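Local coordinates for odorant binding protein ASP5 (Apis mellifera, PDB 3R72) that probably carries odorant molecules in the honeybee antenna, holding small, largely hydrophobic compounds in a pocket enclosed by its helices, at residues Y47-M52 with D99-T104; I23-E28 with H42-Y47; E86-C91 with Q109-Q114; E37-H42 with K103-V108. All coordinates share one frame; numbering follows the deposited sequence.

Interaction 1 of 4, residues Y47-M52 with D99-T104; sequences YTTCIM and DDCQKT. With NBB (N-butyl-benzenesulfonamide), chain B.
Thr104 presents its hydroxyl to two threonines on the neighbouring helix, and a small polar knot forms in a buried contact. Its OG1 lies 2.7 Å from Thr49 OG1, a hydrogen bond that either oxygen could donate. Thr48 OG1 stands 2.8 Å from Thr104 OG1, but the single proton of Thr104 has more than one acceptor nearby, so which oxygen receives it stays open. Thr48 OG1 is also hydrogen-bonded to the carbonyl of Gln45, which helps satisfy this buried group. The side chains of Thr49 and Thr104 meet at about a right angle, whereas Thr48 and Thr104 run past each other in opposite directions. In Thr104 the first torsion (62°) puts OG1 between its own N and carbonyl carbon, facing both partners. Met52 passes Thr104 in the same opposed sense, its SD 3.8 Å from Thr104 CB; a bend at chi3 (69°) takes CE onward to the ligand, 3.4 Å from NBB O1S. A capping box of Asp99 and Gln102 starts helix 100-114, Gln102 N bonding to Asp99 OD2 at 2.9 Å. The axes of the short segments cross at 80°, 8.1 Å apart. Phe58 of strand 58-59 touches Thr49, Met52, Asp100 and Thr104, while helix 5-23 meets Ile51 and is tied by its Cys19 to Cys50.

Interaction 2 of 4, residues I23-E28 with H42-Y47; sequences IAITEE and HDLQCY
Ile25 and Ile23 carry this contact, Ile23 at the end of helix 5-23 and Ile25 just after it, both set against the first turns of helix 42-54, with Asp43 as the third large contributor. Ile25 divides its work between its two arms. The methyl CG2 presses on Asp43 CB at 3.4 Å, a close approach for two carbons, and the longer arm ends with CD1 3.6 Å from Tyr47 CB and 4.0 Å from Leu44 CD1. The first torsion of Ile25 (58°) lodges CG1 between the backbone N and the carbonyl carbon, leaving CG2 beside the N. The Ile25 side chain crosses those of Leu44 and Tyr47 at about a right angle. Ile23 lies against the helix backbone more than against side chains. Its CG2 rests 3.3 Å from Asp43 O, an oxygen already engaged by Tyr47 N within the helix, and its CG1 comes to 4.1 Å from Tyr47 CA. Ile23 CD1 also reaches Cys46 CB at 4.3 Å. No hydrogen bond crosses the interface: the fit is apolar, and Asp43 takes part through its CB and its carbonyl. Between the two isoleucines, Ala24 has positive phi (65°) as the chain leaves the helix, and Thr26 N-caps helix 27-32 by accepting from Leu29 N. The corner thus joins three helices. Ile25 also touches Leu20 of helix 5-23 and Val30 of helix 27-32, Leu44 packs on Leu29, and the Tyr47 hydroxyl is hydrogen-bonded to the terminal carboxylate of Pro122.

Interaction 3 of 4, residues E86-C91 with Q109-Q114; sequences EIVAVC and QCHYKQ. With NBB (N-butyl-benzenesulfonamide), chain B.
Segments 86-91 and 109-114 run at 128°, their axes 9.6 Å apart, and come nearest at Cys91 and Cys110, whose CA atoms are separated by 5.8 Å. There the two are joined covalently, by a disulfide with an SG-SG torsion of -90°, close to the relaxed value for such a bond. With Cys19-Cys50 and Cys46-Cys101 it makes up the three helix-linking disulfides of the insect odorant-binding protein (PBP/GOBP) fold. In Cys110 SG is anti to the backbone N, while in Cys91 it lies beside the N. The next residue, His111, has its imidazole held between two partners. Ile87 CG2 sits over one face in a CH-pi contact, 3.6 Å from the ring centroid. The opposite face looks onto the benzene ring of the bound ligand, with NBB C2 3.7 Å above the ring plane and over its centre. Val88 CG2 comes up at the edge, near the ring plane, and Cys91 SG approaches obliquely. An alanine in place of His111 would probably leave the Ile87 methyl and the ligand ring facing a gap, with the flat spacer between them gone. Gln114 closes the outer side through its aliphatic part: its CB lies 3.8 Å from Ile87 CG1 and its CG 3.9 Å from Cys91 SG, while Val90 CG1 packs near its amide. Val88 also packs on Ile68 and Leu72 of helix 65-75, and both Val88 and Cys91 touch Tyr107. From the other flank of helix 100-114, the Tyr112 ring meets those of Phe38 and Phe119 edge to face.

Interaction 4 of 4, residues E37-H42 with K103-V108; sequences EFPDDH and KTYQYV. With NBB (N-butyl-benzenesulfonamide), chain B.
Phe38 turns the edge of its ring toward the face of Tyr105 in an offset edge-to-face pair, the centroids 5.7 Å apart and the planes at 70°. Phe38 CD1 comes to 3.9 Å from Tyr105 CZ, and its CE1 continues to Val108 CG1 at 4.2 Å. Tyr105 holds CG anti to its backbone N (chi1 -165°), and its phenol ends against the loop backbone, where OH donates to Pro39 O at 2.7 Å. The donor oxygen lies 18° out of the carbonyl plane. The same hydroxyl is packed closely beside Phe38 CA, 3.0 Å away. The Pro39 carbonyl belongs to an inverse gamma turn centred on Asp40, in which Asp41 N makes a weak 2.8 Å bond to Pro39 O; Asp41 then N-caps helix 42-54, bonding to Leu44 N. A phenylalanine in place of Tyr105 would probably deprive Pro39 O of its phenol donor and leave the turn less firmly fastened to helix 100-114. Two residues on, the same helix borders the pocket, with Tyr107 CE2 3.8 Å from NBB C2 and Val108 CG2 near the same ligand atom. Phe38 also packs on Met33, and Pro39 touches Leu29 of helix 27-32.

How the interactions relate
Interaction 1 is the buried one, yet it relies on hydroxyl bonds; interactions 2, 3 and 4 are only partly buried. Helix 100-114 serves interactions 1, 3 and 4, and helix 42-54 serves 1 and 2, so interaction 1 is the one that uses both helices. The Cys46-Cys101 disulfide ties interaction 2 to interaction 1, and a probable Asp40-Gln45 hydrogen bond ties it to interaction 4. Interaction 2 is purely apolar and lies across the chain's centre from interaction 3, where the work is shared by a disulfide and an imidazole held between a methyl and the ligand ring. Interaction 4 adds a phenol-to-carbonyl bond. Interactions 1, 3 and 4 all touch the same ligand; interaction 2 does not.

Interaction 1 of 4, residues Y47-M52 with D99-T104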
# COMPACT_ATOMS: atom_id res chain seq x y z
N TYR A 47 9.27 0.23 -4.93
CA TYR A 47 8.00 -0.08 -5.58
C TYR A 47 6.83 0.40 -4.72
O TYR A 47 5.87 0.99 -5.23
CB TYR A 47 7.89 -1.58 -5.91
CG TYR A 47 6.53 -2.00 -6.38
CD1 TYR A 47 6.17 -1.97 -7.72
CD2 TYR A 47 5.57 -2.38 -5.46
CE1 TYR A 47 4.89 -2.32 -8.13
CE2 TYR A 47 4.29 -2.74 -5.86
CZ TYR A 47 3.96 -2.71 -7.20
OH TYR A 47 2.70 -3.04 -7.61
N THR A 48 6.89 0.16 -3.41
CA THR A 48 5.81 0.61 -2.55
C THR A 48 5.65 2.12 -2.59
O THR A 48 4.54 2.62 -2.56
CB THR A 48 5.88 0.08 -1.10
OG1 THR A 48 6.97 0.65 -0.37
CG2 THR A 48 5.93 -1.45 -1.06
N THR A 49 6.77 2.83 -2.64
CA THR A 49 6.70 4.28 -2.73
C THR A 49 6.09 4.73 -4.06
O THR A 49 5.31 5.68 -4.09
CB THR A 49 8.09 4.92 -2.58
OG1 THR A 49 8.79 4.27 -1.50
CG2 THR A 49 7.99 6.43 -2.32
N CYS A 50 6.46 4.06 -5.14
CA CYS A 50 5.92 4.37 -6.46
C CYS A 50 4.39 4.28 -6.44
O CYS A 50 3.70 5.19 -6.91
CB CYS A 50 6.54 3.43 -7.51
SG CYS A 50 5.99 3.68 -9.22
N ILE A 51 3.87 3.19 -5.86
CA ILE A 51 2.44 2.98 -5.81
C ILE A 51 1.77 4.02 -4.91
O ILE A 51 0.75 4.61 -5.27
CB ILE A 51 2.11 1.55 -5.31
CG1 ILE A 51 2.53 0.51 -6.34
CG2 ILE A 51 0.65 1.40 -4.94
CD1 ILE A 51 1.74 0.50 -7.64
N MET A 52 2.32 4.25 -3.71
CA MET A 52 1.69 5.21 -2.81
C MET A 52 1.72 6.62 -3.40
O MET A 52 0.79 7.41 -3.21
CB MET A 52 2.30 5.17 -1.41
CG MET A 52 1.99 3.85 -0.71
SD MET A 52 2.44 3.74 1.02
CE MET A 52 1.28 4.86 1.77
N ASP A 99 14.92 6.29 4.40
CA ASP A 99 14.54 7.00 3.19
C ASP A 99 13.06 6.76 2.85
O ASP A 99 12.38 6.00 3.55
CB ASP A 99 15.50 6.72 2.02
CG ASP A 99 15.41 5.33 1.43
OD1 ASP A 99 16.32 4.97 0.65
OD2 ASP A 99 14.45 4.60 1.69
N ASP A 100 12.54 7.44 1.83
CA ASP A 100 11.11 7.32 1.53
C ASP A 100 10.71 5.88 1.23
O ASP A 100 9.62 5.44 1.63
CB ASP A 100 10.71 8.19 0.35
CG ASP A 100 10.79 9.68 0.66
OD1 ASP A 100 10.97 10.06 1.83
OD2 ASP A 100 10.66 10.45 -0.30
N CYS A 101 11.58 5.15 0.54
CA CYS A 101 11.32 3.76 0.20
C CYS A 101 11.20 2.91 1.46
O CYS A 101 10.31 2.06 1.57
CB CYS A 101 12.42 3.22 -0.73
SG CYS A 101 12.60 4.11 -2.30
N GLN A 102 12.12 3.10 2.39
CA GLN A 102 12.09 2.38 3.64
C GLN A 102 10.84 2.73 4.46
O GLN A 102 10.21 1.85 5.02
CB GLN A 102 13.38 2.66 4.42
CG GLN A 102 14.59 2.07 3.73
CD GLN A 102 15.93 2.57 4.25
OE1 GLN A 102 16.08 3.71 4.64
NE2 GLN A 102 16.92 1.71 4.18
N LYS A 103 10.47 4.01 4.48
CA LYS A 103 9.30 4.43 5.23
C LYS A 103 8.01 3.81 4.70
O LYS A 103 7.22 3.26 5.47
CB LYS A 103 9.17 5.94 5.22
CG LYS A 103 10.23 6.67 6.04
CD LYS A 103 9.88 8.15 6.19
CE LYS A 103 10.95 8.91 6.94
NZ LYS A 103 10.90 10.38 6.68
N THR A 104 7.77 3.91 3.40
CA THR A 104 6.54 3.35 2.87
C THR A 104 6.51 1.83 3.04
O THR A 104 5.47 1.27 3.35
CB THR A 104 6.25 3.75 1.41
OG1 THR A 104 7.29 3.28 0.55
CG2 THR A 104 6.12 5.23 1.28
O1S NBB B . -1.46 3.58 0.18
S NBB B . -2.16 2.41 -0.20
O2S NBB B . -1.88 1.92 -1.52
N10 NBB B . -3.72 2.75 -0.10
C11 NBB B . -4.28 3.27 1.13
C12 NBB B . -5.69 2.75 1.38
C13 NBB B . -5.74 1.26 1.71
C14 NBB B . -5.19 1.00 3.10
C4 NBB B . -1.84 1.23 0.89
C5 NBB B . -2.40 -0.04 0.69
C6 NBB B . -2.16 -1.08 1.60
C1 NBB B . -1.37 -0.89 2.72
C2 NBB B . -0.80 0.34 2.93
C3 NBB B . -1.03 1.39 2.04

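Interaction 2 of 4, residues I23-E28 with H42-Y47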
# COMPACT_ATOMS: atom_id res chain seq x y z
N ILE A 23 10.54 0.53 -11.80
CA ILE A 23 11.44 0.03 -10.75
C ILE A 23 12.25 -1.22 -11.17
O ILE A 23 13.27 -1.52 -10.54
CB ILE A 23 10.64 -0.21 -9.45
CG1 ILE A 23 9.97 1.09 -8.98
CG2 ILE A 23 11.54 -0.76 -8.34
CD1 ILE A 23 10.92 2.25 -8.77
N ALA A 24 11.83 -1.94 -12.20
CA ALA A 24 12.59 -3.07 -12.75
C ALA A 24 12.75 -4.25 -11.78
O ALA A 24 13.81 -4.86 -11.67
CB ALA A 24 13.95 -2.59 -13.32
N ILE A 25 11.64 -4.58 -11.12
CA ILE A 25 11.54 -5.78 -10.31
C ILE A 25 10.48 -6.67 -10.91
O ILE A 25 9.80 -6.30 -11.87
CB ILE A 25 11.23 -5.49 -8.83
CG1 ILE A 25 9.93 -4.69 -8.67
CG2 ILE A 25 12.39 -4.76 -8.20
CD1 ILE A 25 9.43 -4.60 -7.24
N THR A 26 10.32 -7.85 -10.34
CA THR A 26 9.40 -8.83 -10.88
C THR A 26 8.04 -8.78 -10.18
O THR A 26 7.91 -8.40 -9.01
CB THR A 26 9.96 -10.24 -10.72
OG1 THR A 26 10.09 -10.52 -9.33
CG2 THR A 26 11.33 -10.39 -11.42
N GLU A 27 7.05 -9.27 -10.89
CA GLU A 27 5.74 -9.43 -10.32
C GLU A 27 5.77 -10.41 -9.13
O GLU A 27 5.06 -10.21 -8.14
CB GLU A 27 4.75 -9.87 -11.39
CG GLU A 27 3.34 -9.90 -10.88
CD GLU A 27 2.32 -9.67 -11.96
OE1 GLU A 27 2.56 -10.04 -13.13
OE2 GLU A 27 1.25 -9.14 -11.62
N GLU A 28 6.60 -11.44 -9.23
CA GLU A 28 6.74 -12.38 -8.14
C GLU A 28 7.11 -11.66 -6.83
O GLU A 28 6.55 -11.94 -5.77
CB GLU A 28 7.81 -13.44 -8.47
CG GLU A 28 8.03 -14.41 -7.32
CD GLU A 28 9.23 -15.31 -7.46
OE1 GLU A 28 9.87 -15.37 -8.53
OE2 GLU A 28 9.54 -15.97 -6.44
N HIS A 42 15.70 -3.10 -1.33
CA HIS A 42 15.43 -1.69 -1.53
C HIS A 42 14.60 -1.43 -2.79
O HIS A 42 13.83 -0.48 -2.82
CB HIS A 42 16.74 -0.90 -1.55
CG HIS A 42 16.54 0.58 -1.43
ND1 HIS A 42 16.61 1.42 -2.51
CD2 HIS A 42 16.30 1.37 -0.35
CE1 HIS A 42 16.40 2.67 -2.11
NE2 HIS A 42 16.22 2.66 -0.80
N ASP A 43 14.72 -2.27 -3.80
CA ASP A 43 13.91 -2.09 -5.00
C ASP A 43 12.43 -2.36 -4.73
O ASP A 43 11.58 -1.60 -5.17
CB ASP A 43 14.46 -2.93 -6.15
CG ASP A 43 15.85 -2.49 -6.55
OD1 ASP A 43 16.12 -1.27 -6.54
OD2 ASP A 43 16.67 -3.37 -6.87
N LEU A 44 12.13 -3.42 -3.99
CA LEU A 44 10.75 -3.66 -3.57
C LEU A 44 10.26 -2.52 -2.70
O LEU A 44 9.11 -2.07 -2.83
CB LEU A 44 10.62 -5.01 -2.87
CG LEU A 44 9.21 -5.37 -2.40
CD1 LEU A 44 8.20 -5.37 -3.53
CD2 LEU A 44 9.25 -6.70 -1.66
N GLN A 45 11.13 -2.02 -1.81
CA GLN A 45 10.75 -0.88 -0.99
C GLN A 45 10.35 0.30 -1.87
O GLN A 45 9.30 0.93 -1.67
CB GLN A 45 11.90 -0.52 -0.05
CG GLN A 45 12.17 -1.62 0.97
CD GLN A 45 13.45 -1.47 1.75
OE1 GLN A 45 14.30 -0.63 1.46
NE2 GLN A 45 13.60 -2.32 2.75
N CYS A 46 11.15 0.59 -2.89
CA CYS A 46 10.84 1.71 -3.78
C CYS A 46 9.60 1.48 -4.63
O CYS A 46 8.91 2.45 -4.96
CB CYS A 46 12.04 2.07 -4.63
SG CYS A 46 13.45 2.74 -3.64
N TYR A 47 9.27 0.23 -4.93
CA TYR A 47 8.00 -0.08 -5.58
C TYR A 47 6.83 0.40 -4.72
O TYR A 47 5.87 0.99 -5.23
CB TYR A 47 7.89 -1.58 -5.91
CG TYR A 47 6.53 -2.00 -6.38
CD1 TYR A 47 6.17 -1.97 -7.72
CD2 TYR A 47 5.57 -2.38 -5.46
CE1 TYR A 47 4.89 -2.32 -8.13
CE2 TYR A 47 4.29 -2.74 -5.86
CZ TYR A 47 3.96 -2.71 -7.20
OH TYR A 47 2.70 -3.04 -7.61

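Interaction 3 of 4, residues E86-C91 with Q109-Q114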
# COMPACT_ATOMS: atom_id res chain seq x y z
N GLU A 86 -9.47 1.41 11.44
CA GLU A 86 -8.78 1.01 12.66
C GLU A 86 -7.35 0.59 12.39
O GLU A 86 -6.47 0.85 13.21
CB GLU A 86 -9.57 -0.09 13.38
CG GLU A 86 -10.87 0.43 13.93
CD GLU A 86 -11.65 -0.63 14.66
OE1 GLU A 86 -11.81 -0.48 15.86
OE2 GLU A 86 -12.15 -1.58 14.04
N ILE A 87 -7.09 -0.02 11.24
CA ILE A 87 -5.71 -0.35 10.87
C ILE A 87 -4.90 0.92 10.63
O ILE A 87 -3.78 1.06 11.14
CB ILE A 87 -5.66 -1.27 9.64
CG1 ILE A 87 -6.25 -2.65 9.97
CG2 ILE A 87 -4.21 -1.42 9.14
CD1 ILE A 87 -6.39 -3.58 8.77
N VAL A 88 -5.46 1.87 9.89
CA VAL A 88 -4.78 3.15 9.68
C VAL A 88 -4.54 3.87 11.01
O VAL A 88 -3.47 4.43 11.26
CB VAL A 88 -5.57 4.06 8.72
CG1 VAL A 88 -4.88 5.42 8.59
CG2 VAL A 88 -5.69 3.37 7.35
N ALA A 89 -5.54 3.81 11.89
CA ALA A 89 -5.41 4.46 13.19
C ALA A 89 -4.22 3.93 13.99
O ALA A 89 -3.55 4.70 14.68
CB ALA A 89 -6.68 4.29 13.99
N VAL A 90 -3.97 2.63 13.90
CA VAL A 90 -2.78 2.06 14.53
C VAL A 90 -1.51 2.45 13.78
O VAL A 90 -0.56 2.98 14.35
CB VAL A 90 -2.90 0.51 14.61
CG1 VAL A 90 -1.58 -0.12 15.06
CG2 VAL A 90 -4.03 0.13 15.59
N CYS A 91 -1.48 2.19 12.48
CA CYS A 91 -0.24 2.33 11.73
C CYS A 91 0.22 3.77 11.59
O CYS A 91 1.42 4.01 11.46
CB CYS A 91 -0.36 1.63 10.38
SG CYS A 91 -0.50 -0.17 10.59
N GLN A 109 4.15 -2.93 5.77
CA GLN A 109 4.33 -4.05 6.70
C GLN A 109 3.45 -3.88 7.94
O GLN A 109 2.92 -4.87 8.45
CB GLN A 109 5.78 -4.17 7.13
CG GLN A 109 6.67 -4.75 6.06
CD GLN A 109 8.12 -4.61 6.41
OE1 GLN A 109 8.74 -3.57 6.15
NE2 GLN A 109 8.68 -5.64 7.00
N CYS A 110 3.28 -2.66 8.44
CA CYS A 110 2.38 -2.43 9.57
C CYS A 110 0.96 -2.83 9.21
O CYS A 110 0.28 -3.49 9.98
CB CYS A 110 2.43 -0.98 10.01
SG CYS A 110 1.34 -0.62 11.43
N HIS A 111 0.51 -2.46 8.02
CA HIS A 111 -0.82 -2.85 7.57
C HIS A 111 -0.95 -4.38 7.50
O HIS A 111 -1.95 -4.94 7.95
CB HIS A 111 -1.09 -2.23 6.21
CG HIS A 111 -1.90 -0.99 6.27
ND1 HIS A 111 -1.46 0.25 6.70
CD2 HIS A 111 -3.19 -0.80 5.90
CE1 HIS A 111 -2.45 1.13 6.61
NE2 HIS A 111 -3.51 0.51 6.12
N TYR A 112 0.04 -5.04 6.91
CA TYR A 112 0.04 -6.50 6.84
C TYR A 112 -0.10 -7.11 8.24
O TYR A 112 -0.94 -7.99 8.46
CB TYR A 112 1.33 -7.00 6.17
CG TYR A 112 1.38 -8.51 6.08
CD1 TYR A 112 0.83 -9.19 4.99
CD2 TYR A 112 1.93 -9.27 7.10
CE1 TYR A 112 0.85 -10.57 4.92
CE2 TYR A 112 1.94 -10.64 7.04
CZ TYR A 112 1.40 -11.28 5.95
OH TYR A 112 1.41 -12.65 5.87
N LYS A 113 0.71 -6.65 9.17
CA LYS A 113 0.74 -7.22 10.50
C LYS A 113 -0.60 -7.11 11.21
O LYS A 113 -0.98 -7.99 11.98
CB LYS A 113 1.85 -6.57 11.33
CG LYS A 113 3.21 -7.08 10.94
CD LYS A 113 4.27 -6.64 11.94
CE LYS A 113 5.69 -6.76 11.38
NZ LYS A 113 6.68 -6.11 12.28
N GLN A 114 -1.35 -6.03 10.96
CA GLN A 114 -2.66 -5.90 11.61
C GLN A 114 -3.70 -6.90 11.11
O GLN A 114 -4.63 -7.24 11.84
CB GLN A 114 -3.23 -4.49 11.47
CG GLN A 114 -2.32 -3.32 11.88
CD GLN A 114 -1.43 -3.57 13.08
OE1 GLN A 114 -0.19 -3.47 13.00
NE2 GLN A 114 -2.04 -3.86 14.20
O1S NBB B . -1.46 3.58 0.18
S NBB B . -2.16 2.41 -0.20
O2S NBB B . -1.88 1.92 -1.52
N10 NBB B . -3.72 2.75 -0.10
C11 NBB B . -4.28 3.27 1.13
C12 NBB B . -5.69 2.75 1.38
C13 NBB B . -5.74 1.26 1.71
C14 NBB B . -5.19 1.00 3.10
C4 NBB B . -1.84 1.23 0.89
C5 NBB B . -2.40 -0.04 0.69
C6 NBB B . -2.16 -1.08 1.60
C1 NBB B . -1.37 -0.89 2.72
C2 NBB B . -0.80 0.34 2.93
C3 NBB B . -1.03 1.39 2.04

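Interaction 4 of 4, residues E37-H42 with K103-V108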
# COMPACT_ATOMS: atom_id res chain seq x y z
N GLU A 37 6.03 -12.17 2.59
CA GLU A 37 7.44 -12.12 2.21
C GLU A 37 7.83 -10.65 2.08
O GLU A 37 7.45 -9.98 1.13
CB GLU A 37 7.66 -12.88 0.90
CG GLU A 37 7.26 -14.34 1.00
CD GLU A 37 7.35 -15.10 -0.32
OE1 GLU A 37 7.72 -14.54 -1.36
OE2 GLU A 37 7.06 -16.32 -0.30
N PHE A 38 8.58 -10.17 3.07
CA PHE A 38 9.06 -8.79 3.13
C PHE A 38 10.59 -8.77 3.26
O PHE A 38 11.15 -8.43 4.30
CB PHE A 38 8.40 -8.04 4.29
CG PHE A 38 6.93 -7.78 4.08
CD1 PHE A 38 6.50 -6.78 3.24
CD2 PHE A 38 5.98 -8.54 4.73
CE1 PHE A 38 5.16 -6.54 3.06
CE2 PHE A 38 4.63 -8.29 4.54
CZ PHE A 38 4.23 -7.29 3.70
N PRO A 39 11.29 -9.14 2.19
CA PRO A 39 12.75 -9.08 2.24
C PRO A 39 13.23 -7.63 2.34
O PRO A 39 12.53 -6.67 1.97
CB PRO A 39 13.16 -9.69 0.90
CG PRO A 39 12.00 -9.38 -0.01
CD PRO A 39 10.79 -9.54 0.86
N ASP A 40 14.43 -7.46 2.88
CA ASP A 40 15.03 -6.13 2.96
C ASP A 40 15.62 -5.74 1.61
O ASP A 40 16.83 -5.58 1.46
CB ASP A 40 16.10 -6.12 4.06
CG ASP A 40 16.65 -4.76 4.32
OD1 ASP A 40 17.89 -4.66 4.43
OD2 ASP A 40 15.85 -3.80 4.41
N ASP A 41 14.74 -5.58 0.64
CA ASP A 41 15.08 -5.38 -0.77
C ASP A 41 14.70 -3.96 -1.14
O ASP A 41 13.53 -3.63 -1.21
CB ASP A 41 14.32 -6.41 -1.61
CG ASP A 41 14.62 -6.35 -3.08
OD1 ASP A 41 14.78 -5.24 -3.60
OD2 ASP A 41 14.67 -7.41 -3.72
N HIS A 42 15.70 -3.10 -1.33
CA HIS A 42 15.43 -1.69 -1.53
C HIS A 42 14.60 -1.43 -2.79
O HIS A 42 13.83 -0.48 -2.82
CB HIS A 42 16.74 -0.90 -1.55
CG HIS A 42 16.54 0.58 -1.43
ND1 HIS A 42 16.61 1.42 -2.51
CD2 HIS A 42 16.30 1.37 -0.35
CE1 HIS A 42 16.40 2.67 -2.11
NE2 HIS A 42 16.22 2.66 -0.80
N LYS A 103 10.47 4.01 4.48
CA LYS A 103 9.30 4.43 5.23
C LYS A 103 8.01 3.81 4.70
O LYS A 103 7.22 3.26 5.47
CB LYS A 103 9.17 5.94 5.22
CG LYS A 103 10.23 6.67 6.04
CD LYS A 103 9.88 8.15 6.19
CE LYS A 103 10.95 8.91 6.94
NZ LYS A 103 10.90 10.38 6.68
N THR A 104 7.77 3.91 3.40
CA THR A 104 6.54 3.35 2.87
C THR A 104 6.51 1.83 3.04
O THR A 104 5.47 1.27 3.35
CB THR A 104 6.25 3.75 1.41
OG1 THR A 104 7.29 3.28 0.55
CG2 THR A 104 6.12 5.23 1.28
N TYR A 105 7.65 1.17 2.89
CA TYR A 105 7.70 -0.27 3.07
C TYR A 105 7.35 -0.66 4.51
O TYR A 105 6.62 -1.63 4.74
CB TYR A 105 9.07 -0.79 2.74
CG TYR A 105 9.22 -2.28 2.53
CD1 TYR A 105 8.53 -2.96 1.55
CD2 TYR A 105 10.16 -3.00 3.27
CE1 TYR A 105 8.76 -4.29 1.28
CE2 TYR A 105 10.40 -4.33 3.01
CZ TYR A 105 9.69 -4.97 2.02
OH TYR A 105 9.90 -6.27 1.70
N GLN A 106 7.85 0.10 5.48
CA GLN A 106 7.52 -0.13 6.87
C GLN A 106 6.02 0.05 7.11
O GLN A 106 5.41 -0.70 7.86
CB GLN A 106 8.32 0.81 7.78
CG GLN A 106 9.83 0.52 7.86
CD GLN A 106 10.63 1.74 8.25
OE1 GLN A 106 10.11 2.67 8.87
NE2 GLN A 106 11.91 1.77 7.86
N TYR A 107 5.42 1.06 6.49
CA TYR A 107 3.99 1.32 6.65
C TYR A 107 3.16 0.16 6.08
O TYR A 107 2.21 -0.31 6.70
CB TYR A 107 3.63 2.66 5.98
CG TYR A 107 2.18 3.01 6.18
CD1 TYR A 107 1.76 3.55 7.38
CD2 TYR A 107 1.24 2.74 5.22
CE1 TYR A 107 0.44 3.81 7.64
CE2 TYR A 107 -0.10 3.02 5.47
CZ TYR A 107 -0.48 3.54 6.69
OH TYR A 107 -1.80 3.78 6.96
N VAL A 108 3.55 -0.31 4.90
CA VAL A 108 2.89 -1.45 4.28
C VAL A 108 2.98 -2.69 5.19
O VAL A 108 2.00 -3.40 5.37
CB VAL A 108 3.47 -1.70 2.86
CG1 VAL A 108 2.95 -3.01 2.29
CG2 VAL A 108 3.14 -0.53 1.96
O1S NBB B . -1.46 3.58 0.18
S NBB B . -2.16 2.41 -0.20
O2S NBB B . -1.88 1.92 -1.52
N10 NBB B . -3.72 2.75 -0.10
C11 NBB B . -4.28 3.27 1.13
C12 NBB B . -5.69 2.75 1.38
C13 NBB B . -5.74 1.26 1.71
C14 NBB B . -5.19 1.00 3.10
C4 NBB B . -1.84 1.23 0.89
C5 NBB B . -2.40 -0.04 0.69
C6 NBB B . -2.16 -1.08 1.60
C1 NBB B . -1.37 -0.89 2.72
C2 NBB B . -0.80 0.34 2.93
C3 NBB B . -1.03 1.39 2.04